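UDP-N-acetylglucosamine pyrophosphorylase (Entamoeba histolytica, PDB 3OC9) probably joins UTP and N-acetyl-alpha-D-glucosamine 1-phosphate to make UDP-N-acetyl-alpha-D-glucosamine, releasing diphosphate. Local coordinates at residues I199-M202 against D203-S207; Y24-G27 against L28-I31; V236-T239 against E240-D243. All coordinates share one frame; numbering follows the deposited sequence. Where two conformers were deposited one is given.

Contact 1 (I199-M202 against D203-S207); sequences IGYM and DLLQS
L205 reaches back one turn to Y201 and sets its CD1 methyl over one face of the phenol ring. The methyl carbon lies 4.1 Å from the ring centroid and 29° off the normal, a CH-pi contact, and its closest ring atom is Y201 CE2, 3.6 Å from L205 CD1. The ring can receive it because Y201 has CG swung beside the carbonyl carbon (chi1 -162°), which stands the phenol up beside the last helical turn; its OH is hydrogen-bonded to the carbonyl of I17, and H23 meets the ring edge-to-face.

The tight part of this stretch is the end of helix 196-204. D203, L204 and L205 give their amide N-H groups to the carbonyls of I199, G200 and Y201, and the chain then turns out at Q206, which has positive phi. Two bonds close the Schellman motif here, S207 N to M202 O at 3.1 Å and Q206 N to D203 O at 3.2 Å, while the side chains of M202 and S207 meet CB to CB at 4.1 Å. The buried hydroxyl of S207 is hydrogen-bonded to that of S323.

The solvent side is exposed yet still pinned by polar bonds. The Q206 side chain curls back, and NE2 becomes a second donor to D203 O at 2.8 Å, nearly straight at 171° and directed at a lone pair. L204 is also exposed, though it brushes E22 and H23.

D203 turns its carboxylate to Y180 OH and, in a salt bridge, to R26. The helix end thereby packs against helix 21-32, which I199 and D203 meet at L30, and strand 180-184 of the central sheet, where I199 packs on V182 and M202 on Y180.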
loop_
_atom_site.group_PDB
_atom_site.type_symbol
_atom_site.label_atom_id
_atom_site.label_comp_id
_atom_site.label_asym_id
_atom_site.label_seq_id
_atom_site.Cartn_x
_atom_site.Cartn_y
_atom_site.Cartn_z
ATOM N N ILE A 199 -3.127 1.207 -14.447
ATOM C CA ILE A 199 -2.428 0.290 -15.398
ATOM C C ILE A 199 -2.519 0.844 -16.842
ATOM O O ILE A 199 -1.513 0.900 -17.573
ATOM C CB ILE A 199 -3.007 -1.173 -15.322
ATOM C CG1 ILE A 199 -2.826 -1.774 -13.918
ATOM C CG2 ILE A 199 -2.463 -2.097 -16.477
ATOM C CD1 ILE A 199 -1.392 -1.947 -13.430
ATOM N N GLY A 200 -3.712 1.292 -17.239
ATOM C CA GLY A 200 -3.896 1.888 -18.576
ATOM C C GLY A 200 -3.121 3.196 -18.791
ATOM O O GLY A 200 -2.537 3.428 -19.871
ATOM N N TYR A 201 -3.087 4.033 -17.757
ATOM C CA TYR A 201 -2.331 5.314 -17.789
ATOM C C TYR A 201 -0.809 5.068 -17.967
ATOM O O TYR A 201 -0.162 5.666 -18.860
ATOM C CB TYR A 201 -2.655 6.143 -16.523
ATOM C CG TYR A 201 -2.326 7.642 -16.583
ATOM C CD1 TYR A 201 -3.189 8.536 -17.222
ATOM C CD2 TYR A 201 -1.171 8.161 -15.964
ATOM C CE1 TYR A 201 -2.919 9.926 -17.259
ATOM C CE2 TYR A 201 -0.886 9.565 -16.002
ATOM C CZ TYR A 201 -1.766 10.430 -16.653
ATOM O OH TYR A 201 -1.497 11.807 -16.716
ATOM N N MET A 202 -0.225 4.182 -17.153
ATOM C CA MET A 202 1.204 3.902 -17.295
ATOM C C MET A 202 1.578 3.191 -18.622
ATOM O O MET A 202 2.678 3.404 -19.152
ATOM C CB MET A 202 1.830 3.300 -16.007
ATOM C CG MET A 202 1.535 1.840 -15.705
ATOM S SD MET A 202 2.344 1.327 -14.131
ATOM C CE MET A 202 4.082 1.657 -14.437
ATOM N N ASP A 203 0.652 2.416 -19.200
ATOM C CA ASP A 203 0.971 1.753 -20.484
ATOM C C ASP A 203 0.991 2.728 -21.648
ATOM O O ASP A 203 1.934 2.712 -22.449
ATOM C CB ASP A 203 0.063 0.554 -20.785
ATOM C CG ASP A 203 0.522 -0.241 -22.027
ATOM O OD1 ASP A 203 1.637 -0.824 -22.026
ATOM O OD2 ASP A 203 -0.243 -0.279 -23.004
ATOM N N LEU A 204 -0.004 3.606 -21.717
ATOM C CA LEU A 204 -0.088 4.540 -22.847
ATOM C C LEU A 204 1.001 5.644 -22.813
ATOM O O LEU A 204 1.444 6.128 -23.887
ATOM C CB LEU A 204 -1.530 5.063 -23.043
ATOM C CG LEU A 204 -2.631 3.982 -23.287
ATOM C CD1 LEU A 204 -4.019 4.593 -23.498
ATOM C CD2 LEU A 204 -2.306 3.024 -24.451
ATOM N N LEU A 205 1.479 5.990 -21.606
ATOM C CA LEU A 205 2.615 6.928 -21.451
ATOM C C LEU A 205 4.015 6.249 -21.415
ATOM O O LEU A 205 5.043 6.940 -21.353
ATOM C CB LEU A 205 2.419 7.846 -20.223
ATOM C CG LEU A 205 1.249 8.853 -20.232
ATOM C CD1 LEU A 205 1.249 9.651 -18.925
ATOM C CD2 LEU A 205 1.308 9.817 -21.423
ATOM N N GLN A 206 4.024 4.912 -21.442
ATOM C CA GLN A 206 5.246 4.080 -21.393
ATOM C C GLN A 206 6.183 4.388 -20.192
ATOM O O GLN A 206 7.405 4.517 -20.348
ATOM C CB GLN A 206 5.970 4.108 -22.748
ATOM C CG GLN A 206 5.154 3.399 -23.871
ATOM C CD GLN A 206 5.227 1.876 -23.792
ATOM O OE1 GLN A 206 6.272 1.278 -24.093
ATOM N NE2 GLN A 206 4.132 1.241 -23.371
ATOM N N SER A 207 5.589 4.494 -18.996
ATOM C CA SER A 207 6.328 4.848 -17.755
ATOM C C SER A 207 7.134 3.662 -17.203
ATOM O O SER A 207 6.664 2.517 -17.304
ATOM C CB SER A 207 5.331 5.266 -16.648
ATOM O OG SER A 207 4.503 6.359 -17.044
#

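Contact 2 (Y24-G27 against L28-I31); sequences YYRG and LELI. With SO4 (sulfate ion), chain B.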
loop_
_atom_site.group_PDB
_atom_site.type_symbol
_atom_site.label_atom_id
_atom_site.label_comp_id
_atom_site.label_asym_id
_atom_site.label_seq_id
_atom_site.Cartn_x
_atom_site.Cartn_y
_atom_site.Cartn_z
ATOM N N TYR A 24 -9.075 3.257 -18.503
ATOM C CA TYR A 24 -9.748 2.198 -17.709
ATOM C C TYR A 24 -9.886 0.881 -18.504
ATOM O O TYR A 24 -9.530 -0.198 -18.012
ATOM C CB TYR A 24 -11.121 2.704 -17.223
ATOM C CG TYR A 24 -12.002 1.693 -16.495
ATOM C CD1 TYR A 24 -11.873 1.488 -15.120
ATOM C CD2 TYR A 24 -12.987 0.985 -17.175
ATOM C CE1 TYR A 24 -12.691 0.568 -14.434
ATOM C CE2 TYR A 24 -13.807 0.058 -16.500
ATOM C CZ TYR A 24 -13.647 -0.145 -15.134
ATOM O OH TYR A 24 -14.464 -1.049 -14.470
ATOM N N TYR A 25 -10.412 0.959 -19.730
ATOM C CA TYR A 25 -10.578 -0.255 -20.556
ATOM C C TYR A 25 -9.270 -0.903 -21.037
ATOM O O TYR A 25 -9.205 -2.133 -21.161
ATOM C CB TYR A 25 -11.585 -0.044 -21.710
ATOM C CG TYR A 25 -12.999 0.159 -21.201
ATOM C CD1 TYR A 25 -13.674 -0.866 -20.534
ATOM C CD2 TYR A 25 -13.649 1.386 -21.349
ATOM C CE1 TYR A 25 -14.958 -0.681 -20.039
ATOM C CE2 TYR A 25 -14.943 1.583 -20.856
ATOM C CZ TYR A 25 -15.585 0.544 -20.193
ATOM O OH TYR A 25 -16.868 0.705 -19.706
ATOM N N ARG A 26 -8.228 -0.104 -21.278
ATOM C CA ARG A 26 -6.900 -0.673 -21.583
ATOM C C ARG A 26 -6.335 -1.449 -20.368
ATOM O O ARG A 26 -5.649 -2.481 -20.523
ATOM C CB ARG A 26 -5.924 0.418 -22.054
ATOM C CG ARG A 26 -4.469 -0.038 -22.349
ATOM C CD ARG A 26 -4.369 -1.023 -23.515
ATOM N NE ARG A 26 -2.972 -1.363 -23.799
ATOM C CZ ARG A 26 -2.577 -2.408 -24.520
ATOM N NH1 ARG A 26 -3.474 -3.238 -25.048
ATOM N NH2 ARG A 26 -1.277 -2.628 -24.708
ATOM N N GLY A 27 -6.631 -0.943 -19.166
ATOM C CA GLY A 27 -6.263 -1.641 -17.920
ATOM C C GLY A 27 -6.942 -3.011 -17.804
ATOM O O GLY A 27 -6.280 -4.007 -17.497
ATOM N N LEU A 28 -8.255 -3.064 -18.043
ATOM C CA LEU A 28 -8.986 -4.347 -18.041
ATOM C C LEU A 28 -8.434 -5.335 -19.094
ATOM O O LEU A 28 -8.338 -6.540 -18.823
ATOM C CB LEU A 28 -10.517 -4.144 -18.223
ATOM C CG LEU A 28 -11.342 -3.503 -17.083
ATOM C CD1 LEU A 28 -12.848 -3.481 -17.425
ATOM C CD2 LEU A 28 -11.129 -4.188 -15.714
ATOM N N GLU A 29 -8.072 -4.828 -20.277
ATOM C CA GLU A 29 -7.448 -5.659 -21.327
ATOM C C GLU A 29 -6.121 -6.288 -20.869
ATOM O O GLU A 29 -5.896 -7.500 -21.038
ATOM C CB GLU A 29 -7.244 -4.850 -22.622
ATOM C CG GLU A 29 -6.526 -5.619 -23.759
ATOM C CD GLU A 29 -7.380 -6.715 -24.382
ATOM O OE1 GLU A 29 -8.622 -6.624 -24.319
ATOM O OE2 GLU A 29 -6.804 -7.670 -24.948
ATOM N N LEU A 30 -5.239 -5.474 -20.287
ATOM C CA LEU A 30 -3.955 -5.969 -19.773
ATOM C C LEU A 30 -4.106 -6.994 -18.626
ATOM O O LEU A 30 -3.374 -8.005 -18.598
ATOM C CB LEU A 30 -3.025 -4.787 -19.401
ATOM C CG LEU A 30 -2.529 -3.969 -20.615
ATOM C CD1 LEU A 30 -1.937 -2.600 -20.231
ATOM C CD2 LEU A 30 -1.526 -4.763 -21.465
ATOM N N ILE A 31 -5.043 -6.749 -17.699
ATOM C CA ILE A 31 -5.351 -7.712 -16.626
ATOM C C ILE A 31 -5.835 -9.050 -17.244
ATOM O O ILE A 31 -5.357 -10.119 -16.859
ATOM C CB ILE A 31 -6.420 -7.168 -15.619
ATOM C CG1 ILE A 31 -5.860 -6.010 -14.762
ATOM C CG2 ILE A 31 -6.975 -8.301 -14.711
ATOM C CD1 ILE A 31 -6.954 -5.158 -14.081
HETATM S S SO4 B . -1.784 -5.532 -27.229
HETATM O O1 SO4 B . -1.540 -5.909 -25.835
HETATM O O2 SO4 B . -0.811 -4.519 -27.639
HETATM O O3 SO4 B . -1.652 -6.708 -28.084
HETATM O O4 SO4 B . -3.136 -4.993 -27.361
#
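R26 leaves the helix with CG anti to its backbone N (chi1 177°) and then bends at chi2 (64°), which carries the guanidinium forward along the helix, above L30. The CD2 methyl of L30 sits over one face of the guanidinium, 3.9 Å from R26 NH2 and offset toward the rim. The two side chains meet at a slant, with L30 CD1 3.9 Å from R26 NE, so the isobutyl group backs much of the polar end of the arginine.

The sulfate takes the edge of the same group, its sulfur in the guanidinium plane. R26 NH1 gives a bond of 2.9 Å to sulfate O4, while the bonds from NH1 and NH2 to O1 are long and weak. The ion probably came from the crystallisation liquor. In the crystal, then, the NH1/NH2 edge and NE have different partners, NE being taken by the salt bridge to D203.

All this rides on regular alpha-helix 21-32, in which L28, E29, L30 and I31 donate in turn to the carbonyls four residues back. G27 O accepts from I31 N at 3.0 Å, and I31 CG1 comes within 3.4 Å of that same G27 O.

At the other end of the stretch L28 CD1 touches the rims of two tyrosines, 3.8 Å from Y24 CE2 and 4.1 Å from Y25 CD1, both rings lying toward the same side of the methyl. Y24 presents CD2 over the centre of the Y25 ring. L28 also packs on P196 of helix 196-204 and on Y86 of helix 68-87, Y24 on N197 and L82 of the same two helices, and I31 on A83.

Contact 3 (V236-T239 against E240-D243); sequences VEYT and ELTD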
loop_
_atom_site.group_PDB
_atom_site.type_symbol
_atom_site.label_atom_id
_atom_site.label_comp_id
_atom_site.label_asym_id
_atom_site.label_seq_id
_atom_site.Cartn_x
_atom_site.Cartn_y
_atom_site.Cartn_z
ATOM N N VAL A 236 11.725 13.947 -0.462
ATOM C CA VAL A 236 12.245 14.581 0.774
ATOM C C VAL A 236 11.283 14.263 1.940
ATOM O O VAL A 236 10.112 14.628 1.893
ATOM C CB VAL A 236 12.451 16.120 0.586
ATOM C CG1 VAL A 236 12.822 16.825 1.920
ATOM C CG2 VAL A 236 13.537 16.405 -0.475
ATOM N N GLU A 237 11.775 13.564 2.969
ATOM C CA GLU A 237 10.939 13.189 4.140
ATOM C C GLU A 237 10.553 14.412 4.982
ATOM O O GLU A 237 11.258 15.438 4.966
ATOM C CB GLU A 237 11.642 12.147 5.024
ATOM C CG GLU A 237 12.020 10.836 4.308
ATOM C CD GLU A 237 12.614 9.798 5.259
ATOM O OE1 GLU A 237 13.856 9.629 5.270
ATOM O OE2 GLU A 237 11.846 9.167 6.009
ATOM N N TYR A 238 9.450 14.299 5.730
ATOM C CA TYR A 238 8.885 15.440 6.454
ATOM C C TYR A 238 9.905 16.069 7.403
ATOM O O TYR A 238 9.969 17.301 7.541
ATOM C CB TYR A 238 7.621 15.020 7.230
ATOM C CG TYR A 238 7.091 16.109 8.131
ATOM C CD1 TYR A 238 6.301 17.137 7.621
ATOM C CD2 TYR A 238 7.401 16.127 9.494
ATOM C CE1 TYR A 238 5.823 18.157 8.446
ATOM C CE2 TYR A 238 6.933 17.135 10.323
ATOM C CZ TYR A 238 6.139 18.143 9.798
ATOM O OH TYR A 238 5.670 19.144 10.621
ATOM N N THR A 239 10.701 15.211 8.050
ATOM C CA THR A 239 11.720 15.677 9.013
ATOM C C THR A 239 12.832 16.564 8.401
ATOM O O THR A 239 13.565 17.226 9.141
ATOM C CB THR A 239 12.330 14.502 9.861
ATOM O OG1 THR A 239 12.754 13.431 9.009
ATOM C CG2 THR A 239 11.322 13.958 10.860
ATOM N N GLU A 240 12.941 16.589 7.065
ATOM C CA GLU A 240 13.992 17.336 6.352
ATOM C C GLU A 240 13.516 18.551 5.552
ATOM O O GLU A 240 14.296 19.151 4.800
ATOM C CB GLU A 240 14.774 16.406 5.414
ATOM C CG GLU A 240 15.855 15.579 6.096
ATOM C CD GLU A 240 15.286 14.415 6.886
ATOM O OE1 GLU A 240 15.470 14.376 8.132
ATOM O OE2 GLU A 240 14.644 13.542 6.261
ATOM N N LEU A 241 12.246 18.918 5.703
ATOM C CA LEU A 241 11.698 20.063 4.971
ATOM C C LEU A 241 12.322 21.384 5.430
ATOM O O LEU A 241 12.779 21.489 6.571
ATOM C CB LEU A 241 10.184 20.129 5.137
ATOM C CG LEU A 241 9.372 19.016 4.466
ATOM C CD1 LEU A 241 7.918 19.136 4.893
ATOM C CD2 LEU A 241 9.517 19.087 2.944
ATOM N N THR A 242 12.330 22.371 4.532
ATOM C CA THR A 242 12.954 23.686 4.768
ATOM C C THR A 242 11.976 24.818 4.437
ATOM O O THR A 242 10.936 24.582 3.831
ATOM C CB THR A 242 14.214 23.869 3.890
ATOM O OG1 THR A 242 13.854 23.792 2.499
ATOM C CG2 THR A 242 15.266 22.794 4.197
ATOM N N ASP A 243 12.323 26.055 4.804
ATOM C CA ASP A 243 11.510 27.214 4.416
ATOM C C ASP A 243 11.283 27.303 2.891
ATOM O O ASP A 243 10.170 27.603 2.440
ATOM C CB ASP A 243 12.123 28.519 4.953
ATOM C CG ASP A 243 11.719 28.822 6.398
ATOM O OD1 ASP A 243 10.996 28.024 7.040
ATOM O OD2 ASP A 243 12.133 29.891 6.903
HETATM O O HOH W 1 14.685 13.338 3.467
#
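Y238 and T239 are both in helical conformation, and the chain makes a single short 3-10 turn in which E240 N bonds E237 O at 2.9 Å. One residue on, L241 N makes a weak bond to Y238 O, 3.3 Å long.

E240 provides most of the side-chain contact. Its chain is bent at chi2 (76°), which folds the carboxylate back over the turn, beside T239. T239 OG1 lies 3.0 Å from E240 OE1. The other oxygen, E240 OE2, receives a bond of 2.8 Å from a water that in turn accepts from E237 N, so the water joins the glutamate to the start of the turn. E237 runs alongside, pointing the same way, with OE1 4.1 Å from E240 OE2 and the two carboxylate planes turned 67° apart; the like charges may raise the proton affinity of one or both.

The apolar side belongs to L241. In one of the two conformers of Y238, the CD1 methyl of L241 approaches Y238 CD1 to 3.7 Å and the two side chains cross at nearly a right angle; for the other copy this contact is doubtful. L241 CD2 lies near V236 CG1. L241 also packs on V225, and V236 packs on V227. The arrangement is that of a short 3-10 turn at the surface, opening the loop as the chain leaves strand 232-236, which V236 joins to V225 of strand 225-229 by backbone hydrogen bonds.

In the fold
From the N terminus, contact 2 comes first, in the helix 21-32, followed far along the chain by contact 1 at the end of helix 196-204 and then contact 3 in the loop after strand 232-236. The three lie in series, so none nests in or crosses another, and each closes only a helical turn or a tight bend. Contacts 1 and 2 nevertheless meet in space, their centres about 11 Å apart, bringing the N-terminal helix against the helix that precedes strand 209-215 of the mixed central sheet. Contact 3 stands apart at the surface, its nearest atoms about 19 Å from contact 1 and about 29 Å from contact 2.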